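Local coordinates for protein nucleoporin NUP170 (Chaetomium thermophilum, PDB 5HAX) that probably serves as a scaffold nucleoporin of the nuclear pore complex, pairing an N-terminal beta-propeller with a helical C-terminal part, at residues R488-I493 with N518-V523; I493-L498 with L530-G535; T411-V416 with K424-G429; E39-S42 with S46-P49; D507-E512 with I561-Q566. All blocks are in the same frame, centred on the assembly; numbering follows the deposited sequence.

Contact 1 of 5, residues R488-I493 with N518-V523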
# COMPACT_ATOMS: atom_id res chain seq x y z
N ARG A 488 10.14 2.97 -5.87
CA ARG A 488 11.45 2.34 -5.93
C ARG A 488 11.94 2.02 -4.53
O ARG A 488 11.86 2.85 -3.62
CB ARG A 488 12.46 3.24 -6.65
CG ARG A 488 12.23 3.28 -8.15
CD ARG A 488 13.10 4.29 -8.85
NE ARG A 488 14.42 3.75 -9.18
CZ ARG A 488 15.13 4.10 -10.25
NH1 ARG A 488 16.32 3.56 -10.45
NH2 ARG A 488 14.65 4.98 -11.12
N ARG A 489 12.43 0.79 -4.35
CA ARG A 489 12.98 0.32 -3.09
C ARG A 489 14.46 0.67 -2.98
O ARG A 489 15.09 1.11 -3.95
CB ARG A 489 12.80 -1.20 -2.96
CG ARG A 489 11.37 -1.70 -3.17
CD ARG A 489 11.36 -3.19 -3.49
NE ARG A 489 12.02 -3.48 -4.77
CZ ARG A 489 12.33 -4.69 -5.19
NH1 ARG A 489 12.92 -4.85 -6.37
NH2 ARG A 489 12.06 -5.76 -4.45
N LEU A 490 15.01 0.46 -1.79
CA LEU A 490 16.44 0.65 -1.58
C LEU A 490 17.25 -0.19 -2.56
O LEU A 490 18.20 0.29 -3.18
CB LEU A 490 16.81 0.32 -0.14
CG LEU A 490 18.30 0.22 0.18
CD1 LEU A 490 19.02 1.52 -0.16
CD2 LEU A 490 18.51 -0.15 1.64
N VAL A 491 16.89 -1.47 -2.71
CA VAL A 491 17.64 -2.35 -3.60
C VAL A 491 17.56 -1.87 -5.04
O VAL A 491 18.51 -2.04 -5.81
CB VAL A 491 17.15 -3.81 -3.47
CG1 VAL A 491 17.51 -4.38 -2.11
CG2 VAL A 491 15.65 -3.91 -3.74
N ASP A 492 16.43 -1.28 -5.43
CA ASP A 492 16.33 -0.70 -6.77
C ASP A 492 17.27 0.49 -6.93
O ASP A 492 17.95 0.62 -7.95
CB ASP A 492 14.88 -0.28 -7.05
CG ASP A 492 13.90 -1.42 -6.92
OD1 ASP A 492 14.15 -2.50 -7.50
OD2 ASP A 492 12.87 -1.24 -6.24
N ILE A 493 17.31 1.36 -5.92
CA ILE A 493 18.21 2.51 -5.96
C ILE A 493 19.66 2.05 -5.92
O ILE A 493 20.51 2.53 -6.68
CB ILE A 493 17.89 3.48 -4.80
CG1 ILE A 493 16.48 4.04 -4.94
CG2 ILE A 493 18.93 4.60 -4.74
CD1 ILE A 493 15.98 4.75 -3.70
N ASN A 518 25.44 6.94 4.98
CA ASN A 518 25.06 8.14 5.71
C ASN A 518 23.55 8.28 5.85
O ASN A 518 23.09 8.93 6.80
CB ASN A 518 25.63 9.39 5.03
CG ASN A 518 27.14 9.49 5.17
OD1 ASN A 518 27.74 8.84 6.03
ND2 ASN A 518 27.75 10.33 4.35
N GLN A 519 22.77 7.69 4.95
CA GLN A 519 21.31 7.76 5.01
C GLN A 519 20.70 6.53 5.68
O GLN A 519 19.85 6.67 6.57
CB GLN A 519 20.73 7.92 3.60
CG GLN A 519 19.20 8.01 3.59
CD GLN A 519 18.63 8.12 2.19
OE1 GLN A 519 19.37 8.27 1.22
NE2 GLN A 519 17.31 8.04 2.08
N TYR A 520 21.10 5.33 5.26
CA TYR A 520 20.47 4.09 5.70
C TYR A 520 21.23 3.38 6.81
O TYR A 520 20.68 2.46 7.42
CB TYR A 520 20.32 3.14 4.51
CG TYR A 520 19.30 3.57 3.48
CD1 TYR A 520 18.00 3.09 3.52
CD2 TYR A 520 19.63 4.46 2.47
CE1 TYR A 520 17.06 3.48 2.59
CE2 TYR A 520 18.70 4.86 1.53
CZ TYR A 520 17.41 4.36 1.60
OH TYR A 520 16.47 4.75 0.67
N GLY A 521 22.47 3.77 7.08
CA GLY A 521 23.32 3.01 7.98
C GLY A 521 24.05 1.89 7.26
O GLY A 521 23.69 1.47 6.16
N ARG A 522 25.10 1.39 7.92
CA ARG A 522 25.98 0.42 7.26
C ARG A 522 25.28 -0.92 7.06
O ARG A 522 25.42 -1.54 6.00
CB ARG A 522 27.26 0.25 8.07
CG ARG A 522 28.36 -0.52 7.33
CD ARG A 522 29.68 -0.52 8.09
NE ARG A 522 30.19 0.83 8.32
CZ ARG A 522 30.97 1.50 7.48
NH1 ARG A 522 31.38 2.73 7.79
NH2 ARG A 522 31.36 0.96 6.34
N VAL A 523 24.53 -1.39 8.06
CA VAL A 523 23.92 -2.71 7.97
C VAL A 523 22.91 -2.75 6.83
O VAL A 523 22.92 -3.67 6.00
CB VAL A 523 23.27 -3.10 9.31
CG1 VAL A 523 22.46 -4.39 9.17
CG2 VAL A 523 24.33 -3.26 10.39
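Leu490 sets a methyl group squarely on the face of the Tyr520 ring, and these two residues supply nearly all of the 137 Å² buried between 488-493 and 518-523. Its CD1 stands 3.7 Å from the centroid of the Tyr520 ring and 11° off the ring normal, which meets the definition of a CH-pi contact. The second methyl lies closer to the root of the ring, Leu490 CD2 being 3.8 Å from Tyr520 CD1. Because CG of Leu490 is anti to the backbone N (chi1 169°), both branches leave helix 490-501 on the tyrosine side, and the two side chains run antiparallel, the leucine over the ring. Ile493 adds a lighter touch, its CD1 4.4 Å from Tyr520 OH. No hydrogen bond crosses the interface.

The polar work is done within 488-493. Arg489, the N-cap residue, donates from its backbone N to Asp492 OD2 at 2.8 Å; its side chain grips the same carboxylate side-on, with NE also on OD2 and NH1 reaching Asp492 OD1 at 2.9 Å. This pairing probably helps hold the first turn, from which Leu490 projects.

Phe516 of helix 506-520 touches both Leu490 and Ile493, and Ala528 of helix 522-533 also packs on Leu490. The contact thus lies where strand 481-487 of the propeller gives way to helix 490-501, which meets the next two helices.

Contact 2 of 5, residues I493-L498 with L530-G535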
# COMPACT_ATOMS: atom_id res chain seq x y z
N ILE A 493 17.31 1.36 -5.92
CA ILE A 493 18.21 2.51 -5.96
C ILE A 493 19.66 2.05 -5.92
O ILE A 493 20.51 2.53 -6.68
CB ILE A 493 17.89 3.48 -4.80
CG1 ILE A 493 16.48 4.04 -4.94
CG2 ILE A 493 18.93 4.60 -4.74
CD1 ILE A 493 15.98 4.75 -3.70
N PHE A 494 19.96 1.12 -5.01
CA PHE A 494 21.34 0.65 -4.87
C PHE A 494 21.83 -0.00 -6.16
O PHE A 494 22.95 0.26 -6.60
CB PHE A 494 21.42 -0.33 -3.70
CG PHE A 494 22.83 -0.65 -3.28
CD1 PHE A 494 23.41 -1.85 -3.65
CD2 PHE A 494 23.56 0.25 -2.53
CE1 PHE A 494 24.71 -2.15 -3.27
CE2 PHE A 494 24.85 -0.05 -2.15
CZ PHE A 494 25.43 -1.24 -2.52
N ALA A 495 20.99 -0.84 -6.78
CA ALA A 495 21.38 -1.49 -8.02
C ALA A 495 21.59 -0.46 -9.13
O ALA A 495 22.57 -0.55 -9.89
CB ALA A 495 20.32 -2.51 -8.43
N LYS A 496 20.68 0.51 -9.25
CA LYS A 496 20.82 1.53 -10.28
C LYS A 496 22.08 2.36 -10.07
O LYS A 496 22.82 2.62 -11.02
CB LYS A 496 19.57 2.43 -10.27
CG LYS A 496 19.51 3.46 -11.39
CD LYS A 496 18.85 2.91 -12.64
CE LYS A 496 18.37 4.04 -13.55
NZ LYS A 496 17.63 3.54 -14.74
N ALA A 497 22.34 2.77 -8.82
CA ALA A 497 23.53 3.56 -8.53
C ALA A 497 24.80 2.78 -8.87
O ALA A 497 25.72 3.32 -9.50
CB ALA A 497 23.53 3.96 -7.05
N LEU A 498 24.86 1.51 -8.48
CA LEU A 498 26.01 0.68 -8.82
C LEU A 498 26.15 0.52 -10.33
O LEU A 498 27.27 0.47 -10.85
CB LEU A 498 25.90 -0.69 -8.16
CG LEU A 498 26.65 -0.87 -6.84
CD1 LEU A 498 26.32 0.22 -5.84
CD2 LEU A 498 26.34 -2.24 -6.26
N LEU A 530 24.11 -7.28 -0.56
CA LEU A 530 23.90 -8.72 -0.55
C LEU A 530 22.69 -9.10 -1.40
O LEU A 530 22.75 -10.03 -2.20
CB LEU A 530 23.72 -9.21 0.89
CG LEU A 530 23.36 -10.69 1.07
CD1 LEU A 530 24.45 -11.58 0.47
CD2 LEU A 530 23.15 -11.01 2.54
N ALA A 531 21.59 -8.36 -1.24
CA ALA A 531 20.38 -8.66 -2.00
C ALA A 531 20.62 -8.50 -3.50
O ALA A 531 20.28 -9.38 -4.29
CB ALA A 531 19.24 -7.75 -1.54
N VAL A 532 21.22 -7.37 -3.90
CA VAL A 532 21.53 -7.16 -5.32
C VAL A 532 22.46 -8.25 -5.82
O VAL A 532 22.28 -8.79 -6.92
CB VAL A 532 22.13 -5.76 -5.53
CG1 VAL A 532 22.62 -5.60 -6.98
CG2 VAL A 532 21.11 -4.68 -5.19
N ALA A 533 23.48 -8.59 -5.03
CA ALA A 533 24.39 -9.66 -5.41
C ALA A 533 23.66 -10.98 -5.65
O ALA A 533 24.07 -11.78 -6.49
CB ALA A 533 25.47 -9.85 -4.34
N CYS A 534 22.56 -11.20 -4.93
CA CYS A 534 21.76 -12.41 -5.07
C CYS A 534 20.70 -12.29 -6.16
O CYS A 534 19.87 -13.20 -6.29
CB CYS A 534 21.11 -12.77 -3.73
SG CYS A 534 22.27 -13.29 -2.46
N GLY A 535 20.71 -11.21 -6.93
CA GLY A 535 19.80 -11.05 -8.04
C GLY A 535 18.56 -10.23 -7.76
O GLY A 535 17.72 -10.09 -8.65
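Apolar helix-to-helix packing of Phe494 and Ala495 on Val532 joins helix 490-501 to the C-terminal end of helix 522-533, within the helical part that follows the propeller. The backbones come close, with 6.3 Å between the CA atoms of Ala495 and Val532, a separation that the small alanine side chain permits. Val532 carries the contact with one branch above all. Its CG2 lies 4.0 Å from Ala495 CB and equally near Phe494 CD1, so a single methyl meets both residues. CG1 backs it up at 4.1 Å from Ala495 CB, and the alanine methyl therefore faces the fork of the valine.

Phe494 offers its rim here: Val532 CG2 approaches in the plane of the ring. One face of that ring is covered by Leu498 CD1 from the following turn of the same helix, 3.7 Å above the plane and offset toward the rim. Phe516 of helix 506-520 meets Phe494 edge-to-face, while Ala556 of helix 549-562 touches Val532 as well.

Just beyond the valine the helix ends in a Schellman motif. Gly535, at positive phi, is its C-prime residue and donates its N to Val532 O at 2.9 Å.

With no hydrogen bond or charge across the interface, the association of these segments rests on shape and on the burial of methyl and ring carbons.

Contact 3 of 5, residues T411-V416 with K424-G429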
# COMPACT_ATOMS: atom_id res chain seq x y z
N THR A 411 12.16 6.26 4.81
CA THR A 411 12.13 5.10 5.69
C THR A 411 13.51 4.77 6.24
O THR A 411 13.65 4.42 7.42
CB THR A 411 11.57 3.89 4.93
OG1 THR A 411 10.30 4.24 4.37
CG2 THR A 411 11.39 2.69 5.86
N GLY A 412 14.55 4.90 5.42
CA GLY A 412 15.89 4.59 5.88
C GLY A 412 16.36 5.52 6.99
O GLY A 412 16.96 5.07 7.97
N ARG A 413 16.09 6.81 6.85
CA ARG A 413 16.51 7.77 7.87
C ARG A 413 15.64 7.66 9.11
O ARG A 413 16.13 7.80 10.24
CB ARG A 413 16.47 9.19 7.30
CG ARG A 413 17.22 10.21 8.14
CD ARG A 413 17.21 11.59 7.49
NE ARG A 413 17.57 11.54 6.08
CZ ARG A 413 18.82 11.51 5.61
NH1 ARG A 413 19.85 11.53 6.45
NH2 ARG A 413 19.04 11.47 4.31
N ILE A 414 14.34 7.41 8.93
CA ILE A 414 13.44 7.27 10.08
C ILE A 414 13.82 6.06 10.92
O ILE A 414 13.74 6.09 12.15
CB ILE A 414 11.97 7.18 9.59
CG1 ILE A 414 11.54 8.51 8.95
CG2 ILE A 414 11.04 6.83 10.75
CD1 ILE A 414 10.18 8.45 8.27
N LYS A 415 14.23 4.97 10.26
CA LYS A 415 14.55 3.75 10.98
C LYS A 415 15.82 3.88 11.80
O LYS A 415 15.93 3.30 12.89
CB LYS A 415 14.67 2.59 9.99
CG LYS A 415 15.01 1.25 10.62
CD LYS A 415 14.91 0.13 9.59
CE LYS A 415 15.30 -1.22 10.19
NZ LYS A 415 16.75 -1.28 10.53
N VAL A 416 16.79 4.66 11.31
CA VAL A 416 18.07 4.82 11.99
C VAL A 416 18.04 5.93 13.05
O VAL A 416 18.86 5.90 13.98
CB VAL A 416 19.18 5.11 10.95
CG1 VAL A 416 20.52 5.39 11.62
CG2 VAL A 416 19.30 3.94 9.99
N LYS A 424 11.63 13.02 13.05
CA LYS A 424 10.91 13.99 12.24
C LYS A 424 10.41 13.30 10.98
O LYS A 424 10.87 12.22 10.60
CB LYS A 424 11.78 15.19 11.87
CG LYS A 424 12.44 15.88 13.05
CD LYS A 424 13.03 17.22 12.64
CE LYS A 424 14.10 17.69 13.61
NZ LYS A 424 15.44 17.72 12.97
N TYR A 425 9.45 13.95 10.32
CA TYR A 425 8.83 13.42 9.10
C TYR A 425 9.75 13.70 7.91
O TYR A 425 9.46 14.50 7.02
CB TYR A 425 7.45 14.04 8.91
CG TYR A 425 6.63 13.46 7.77
CD1 TYR A 425 7.07 12.38 7.02
CD2 TYR A 425 5.39 14.02 7.44
CE1 TYR A 425 6.31 11.87 5.98
CE2 TYR A 425 4.63 13.51 6.40
CZ TYR A 425 5.10 12.44 5.68
OH TYR A 425 4.34 11.94 4.65
N PHE A 426 10.88 12.99 7.89
CA PHE A 426 11.79 13.06 6.76
C PHE A 426 11.13 12.47 5.52
O PHE A 426 10.40 11.48 5.60
CB PHE A 426 13.09 12.32 7.07
CG PHE A 426 13.79 12.81 8.30
CD1 PHE A 426 14.44 14.04 8.32
CD2 PHE A 426 13.82 12.03 9.45
CE1 PHE A 426 15.08 14.48 9.45
CE2 PHE A 426 14.47 12.48 10.59
CZ PHE A 426 15.10 13.70 10.59
N GLU A 427 11.40 13.07 4.36
CA GLU A 427 10.80 12.63 3.10
C GLU A 427 11.82 12.68 1.97
O GLU A 427 12.74 13.50 1.97
CB GLU A 427 9.59 13.49 2.71
CG GLU A 427 8.30 13.17 3.47
CD GLU A 427 7.10 13.90 2.90
OE1 GLU A 427 6.27 13.25 2.23
OE2 GLU A 427 6.98 15.12 3.12
N GLN A 428 11.64 11.77 1.01
CA GLN A 428 12.29 11.82 -0.29
C GLN A 428 11.25 12.23 -1.32
O GLN A 428 10.17 11.65 -1.37
CB GLN A 428 12.89 10.45 -0.65
CG GLN A 428 14.03 9.99 0.25
CD GLN A 428 15.34 10.67 -0.07
OE1 GLN A 428 15.67 10.92 -1.23
NE2 GLN A 428 16.11 10.97 0.97
N GLY A 429 11.59 13.23 -2.15
CA GLY A 429 10.64 13.79 -3.08
C GLY A 429 11.21 13.91 -4.48
O GLY A 429 12.42 13.86 -4.69
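Phe426 and Arg413 make the tight half of this contact, the aliphatic part of the arginine crossing the ring at about a right angle. Arg413 CD sits 3.8 Å from the centroid of the Phe426 ring and 14° off its normal, a CH-pi contact over the face. On the opposite face lies Lys424 CB, 3.9 Å above the ring plane, so the phenyl group is held between two aliphatic chains. Tyr425, the centre of an inverse gamma turn, folds the backbone between Lys424 and Phe426. Ile414 closes in at the ring edge, its CG1 4.2 Å from Phe426 CD2, while its CD1 approaches Phe426 O at 4.0 Å. Cutting Phe426 back to an alanine would probably leave a gap beside Arg413 CD and Ile414 CG1 and take from Lys424 CB the ring face it covers.

The polar ends pack less closely. A bend at chi3 (-48°) turns the guanidinium of Arg413 away from stacking, its plane 65° from that of the ring, and its NE forms a salt bridge with Asp410. Gln428 NE2 remains 4.5 Å from Arg413 NH2 and is instead bonded to Glu39 and Asp410. On the solvent side the exposed chain of Lys424 leads away and comes within about 4 Å (nearest atoms) of a phosphate other than the one at Ser46, probably from the crystallisation liquor.

Helix 411-416 forms part of the connection between strands 403-409 and 427-433, antiparallel neighbours in one blade of the propeller. Strand 39-41 pairs with the far edge of 427-433, and Gln519 of helix 506-520 touches both Arg413 and Gln428.

Contact 4 of 5, residues E39-S42 with S46-P49. With PO4 (phosphate ion), chain C.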
# COMPACT_ATOMS: atom_id res chain seq x y z
N GLU A 39 14.45 15.76 1.15
CA GLU A 39 15.58 15.62 0.24
C GLU A 39 14.99 15.39 -1.15
O GLU A 39 14.37 14.35 -1.40
CB GLU A 39 16.52 14.49 0.64
CG GLU A 39 17.84 14.52 -0.12
CD GLU A 39 18.74 13.35 0.19
OE1 GLU A 39 18.50 12.65 1.20
OE2 GLU A 39 19.70 13.12 -0.57
N MET A 40 15.16 16.37 -2.04
CA MET A 40 14.61 16.30 -3.38
C MET A 40 15.57 15.59 -4.32
O MET A 40 16.79 15.75 -4.22
CB MET A 40 14.31 17.71 -3.91
CG MET A 40 13.21 18.43 -3.15
SD MET A 40 11.61 17.62 -3.27
CE MET A 40 11.30 17.72 -5.03
N GLN A 41 15.01 14.80 -5.23
CA GLN A 41 15.78 14.05 -6.21
C GLN A 41 15.26 14.37 -7.61
O GLN A 41 14.05 14.49 -7.81
CB GLN A 41 15.69 12.54 -5.98
CG GLN A 41 16.05 12.10 -4.56
CD GLN A 41 17.52 12.26 -4.25
OE1 GLN A 41 18.31 12.65 -5.10
NE2 GLN A 41 17.89 11.94 -3.02
N SER A 42 16.18 14.52 -8.55
CA SER A 42 15.79 14.67 -9.95
C SER A 42 15.09 13.40 -10.42
O SER A 42 15.43 12.29 -10.00
CB SER A 42 17.01 14.97 -10.81
OG SER A 42 16.63 15.37 -12.12
N SER A 46 19.10 8.08 -10.22
CA SER A 46 18.98 6.73 -9.67
C SER A 46 18.38 6.74 -8.26
O SER A 46 17.90 5.71 -7.80
CB SER A 46 20.34 6.05 -9.65
OG SER A 46 21.27 6.80 -8.89
N TRP A 47 18.40 7.89 -7.59
CA TRP A 47 17.84 8.04 -6.25
C TRP A 47 16.39 8.49 -6.26
O TRP A 47 15.83 8.73 -5.19
CB TRP A 47 18.68 9.04 -5.45
CG TRP A 47 20.04 8.52 -5.10
CD1 TRP A 47 21.12 8.42 -5.92
CD2 TRP A 47 20.46 8.04 -3.82
NE1 TRP A 47 22.19 7.91 -5.24
CE2 TRP A 47 21.81 7.66 -3.95
CE3 TRP A 47 19.83 7.89 -2.59
CZ2 TRP A 47 22.54 7.15 -2.88
CZ3 TRP A 47 20.55 7.38 -1.53
CH2 TRP A 47 21.90 7.01 -1.68
N ALA A 48 15.78 8.60 -7.43
CA ALA A 48 14.38 9.01 -7.51
C ALA A 48 13.52 8.04 -6.70
O ALA A 48 13.68 6.82 -6.82
CB ALA A 48 13.92 9.03 -8.97
N PRO A 49 12.61 8.54 -5.85
CA PRO A 49 11.77 7.62 -5.07
C PRO A 49 10.67 6.97 -5.89
O PRO A 49 10.17 5.91 -5.49
CB PRO A 49 11.18 8.53 -3.98
CG PRO A 49 11.13 9.88 -4.62
CD PRO A 49 12.32 9.95 -5.54
P PO4 C . 22.49 10.17 -10.52
O1 PO4 C . 22.00 11.44 -9.86
O2 PO4 C . 21.48 9.07 -10.35
O3 PO4 C . 23.80 9.76 -9.89
O4 PO4 C . 22.70 10.42 -12.00
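Gln41 lays its side chain against the backbone and CB of Trp47. Gln41 CG is 3.4 Å from Trp47 O, and Gln41 CD is 3.6 Å from Trp47 CB. A bend at chi2 (-69°) brings the amide over this CB, its plane 26° from that of the indole. Farther along, Gln41 CB faces Ala48 CA at 4.1 Å, while Ala48 CB rests 3.7 Å from Ser42 O.

The loop joins two blades of the seven-bladed propeller. Strand 39-41 is an edge strand paired in parallel with 427-433, and after the turn the chain enters 50-57, an edge strand of the blade that also contains 481-487.

The amide of Gln41 is positioned mainly by Gln428, whose OE1 accepts from NE2; the bond from Gln41 NE2 to Glu39 OE2 at 3.3 Å is weak. The indole of Trp47 stacks with Phe516 of helix 506-520. At the start of 46-49 a phosphate, probably from the crystallisation liquor, takes two bonds on one oxygen: Ser46 N donates to its O2 at 2.6 Å (169°), and Ser46 OG to the same O2 at 2.7 Å. Ser45 OG and Arg359 NH2 also bind this ion.

Contact 5 of 5, residues D507-E512 with I561-Q566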
# COMPACT_ATOMS: atom_id res chain seq x y z
N ASP A 507 37.54 4.09 -6.09
CA ASP A 507 37.05 5.14 -5.20
C ASP A 507 35.69 5.67 -5.62
O ASP A 507 35.02 6.33 -4.81
CB ASP A 507 38.06 6.29 -5.17
CG ASP A 507 39.45 5.83 -4.75
OD1 ASP A 507 40.28 6.70 -4.39
OD2 ASP A 507 39.71 4.61 -4.78
N ALA A 508 35.26 5.41 -6.85
CA ALA A 508 33.93 5.84 -7.29
C ALA A 508 32.84 5.05 -6.59
O ALA A 508 31.80 5.61 -6.22
CB ALA A 508 33.81 5.70 -8.80
N LEU A 509 33.05 3.75 -6.41
CA LEU A 509 32.09 2.94 -5.67
C LEU A 509 32.05 3.35 -4.21
O LEU A 509 30.97 3.54 -3.63
CB LEU A 509 32.46 1.46 -5.80
CG LEU A 509 31.56 0.51 -5.00
CD1 LEU A 509 30.15 0.52 -5.57
CD2 LEU A 509 32.15 -0.90 -4.98
N GLU A 510 33.22 3.48 -3.59
CA GLU A 510 33.30 3.86 -2.18
C GLU A 510 32.55 5.17 -1.92
O GLU A 510 31.92 5.33 -0.87
CB GLU A 510 34.76 3.98 -1.76
CG GLU A 510 34.98 4.26 -0.28
CD GLU A 510 36.44 4.44 0.06
OE1 GLU A 510 37.18 3.44 0.10
OE2 GLU A 510 36.86 5.60 0.28
N ARG A 511 32.61 6.10 -2.87
CA ARG A 511 31.91 7.37 -2.71
C ARG A 511 30.40 7.16 -2.75
O ARG A 511 29.67 7.67 -1.90
CB ARG A 511 32.34 8.34 -3.81
CG ARG A 511 31.98 9.79 -3.52
CD ARG A 511 31.23 10.44 -4.68
NE ARG A 511 31.85 10.16 -5.97
CZ ARG A 511 32.99 10.69 -6.38
NH1 ARG A 511 33.66 11.54 -5.60
NH2 ARG A 511 33.48 10.38 -7.58
N GLU A 512 29.92 6.42 -3.75
CA GLU A 512 28.49 6.14 -3.85
C GLU A 512 28.00 5.35 -2.65
O GLU A 512 26.90 5.60 -2.14
CB GLU A 512 28.20 5.39 -5.15
CG GLU A 512 26.77 5.53 -5.65
CD GLU A 512 26.47 6.92 -6.19
OE1 GLU A 512 27.41 7.72 -6.33
OE2 GLU A 512 25.29 7.20 -6.48
N ILE A 561 31.85 -7.42 0.30
CA ILE A 561 33.12 -7.86 0.85
C ILE A 561 33.90 -6.68 1.43
O ILE A 561 34.31 -6.69 2.59
CB ILE A 561 33.94 -8.59 -0.23
CG1 ILE A 561 33.26 -9.90 -0.62
CG2 ILE A 561 35.37 -8.85 0.25
CD1 ILE A 561 33.82 -10.53 -1.88
N GLU A 562 34.10 -5.63 0.62
CA GLU A 562 35.06 -4.59 0.96
C GLU A 562 34.59 -3.71 2.11
O GLU A 562 35.42 -3.22 2.89
CB GLU A 562 35.33 -3.72 -0.27
CG GLU A 562 36.11 -4.43 -1.37
CD GLU A 562 37.58 -4.58 -1.03
OE1 GLU A 562 38.12 -5.69 -1.20
OE2 GLU A 562 38.20 -3.58 -0.60
N TYR A 563 33.28 -3.48 2.25
CA TYR A 563 32.75 -2.53 3.21
C TYR A 563 31.92 -3.20 4.30
O TYR A 563 31.19 -2.51 5.02
CB TYR A 563 31.93 -1.46 2.49
CG TYR A 563 32.60 -0.90 1.26
CD1 TYR A 563 33.76 -0.14 1.36
CD2 TYR A 563 32.08 -1.14 -0.01
CE1 TYR A 563 34.38 0.37 0.23
CE2 TYR A 563 32.69 -0.63 -1.14
CZ TYR A 563 33.84 0.12 -1.02
OH TYR A 563 34.45 0.63 -2.14
N GLY A 564 32.02 -4.52 4.44
CA GLY A 564 31.24 -5.24 5.43
C GLY A 564 31.73 -5.14 6.85
O GLY A 564 31.05 -5.62 7.76
N GLY A 565 32.89 -4.53 7.08
CA GLY A 565 33.41 -4.37 8.43
C GLY A 565 34.06 -5.64 8.95
O GLY A 565 34.52 -6.50 8.18
N GLN A 566 34.11 -5.76 10.27
CA GLN A 566 34.80 -6.87 10.91
C GLN A 566 34.33 -6.99 12.35
O GLN A 566 33.78 -6.03 12.91
CB GLN A 566 36.33 -6.69 10.84
CG GLN A 566 36.83 -5.44 11.55
CD GLN A 566 38.34 -5.29 11.44
OE1 GLN A 566 38.97 -5.85 10.54
NE2 GLN A 566 38.92 -4.52 12.35
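The hydroxyl of Tyr563 is pressed against helix 506-520, with its OH 3.4 Å from Glu510 CB and 4.1 Å from Leu509 CG. The backbone N of Glu510 is also near that oxygen, but the angle is too poor for a hydrogen bond. Leu509 meets the ring from the side: its CD2 lies in the ring plane, 3.9 Å from Tyr563 CE2. Glu510 crosses the tyrosine at about a right angle, and Glu510 CG reaches to 4.0 Å from Tyr563 CE1. With CG anti to the backbone N (chi1 -175°) and the chain extended beyond, the glutamate brings CB and CG across the hydroxyl end of the ring and carries its carboxylate to a salt bridge with Arg514.

One face of the Tyr563 ring is covered from its own segment by Glu562 CB, 4.0 Å above the plane and over the centre. Tyr563 is the first residue to leave helix 549-562, and Arg587 donates to the carbonyls of Ile561 and Gly565. The contact joins helix 506-520 to the end of helix 549-562. An alanine in place of Tyr563 would probably open a gap beside Leu509 CD2 and leave the aliphatic part of Glu510 without its ring partner.

No hydrogen bond links the segments; the tyrosine meets helix 506-520 by van der Waals contact of ring and hydroxyl, and the charge of Glu510 is probably offset by Arg514 of its own helix.

The five contacts trace the junction between the propeller and the helices after it. Contacts 3 and 4 share a blade, strands 39-41 and 427-433 being neighbours, and Gly429 O lies 2.8 Å from Gln41 N. Contact 4 meets contact 1 through Arg488 N and Pro49 O, 3.0 Å apart, which ties the loop to the start of helix 490-501. Contacts 1 and 2, with centres about 10 Å apart, share Ile493. Contact 5 lies farther out, its centre about 13 Å from that of contact 2, and they meet where Leu498 CD1 is 3.9 Å from Leu509 CD1. The phosphate at Ser46 belongs to contact 4; Ser46 CB packs on Lys496 CG of contact 2 at 3.2 Å.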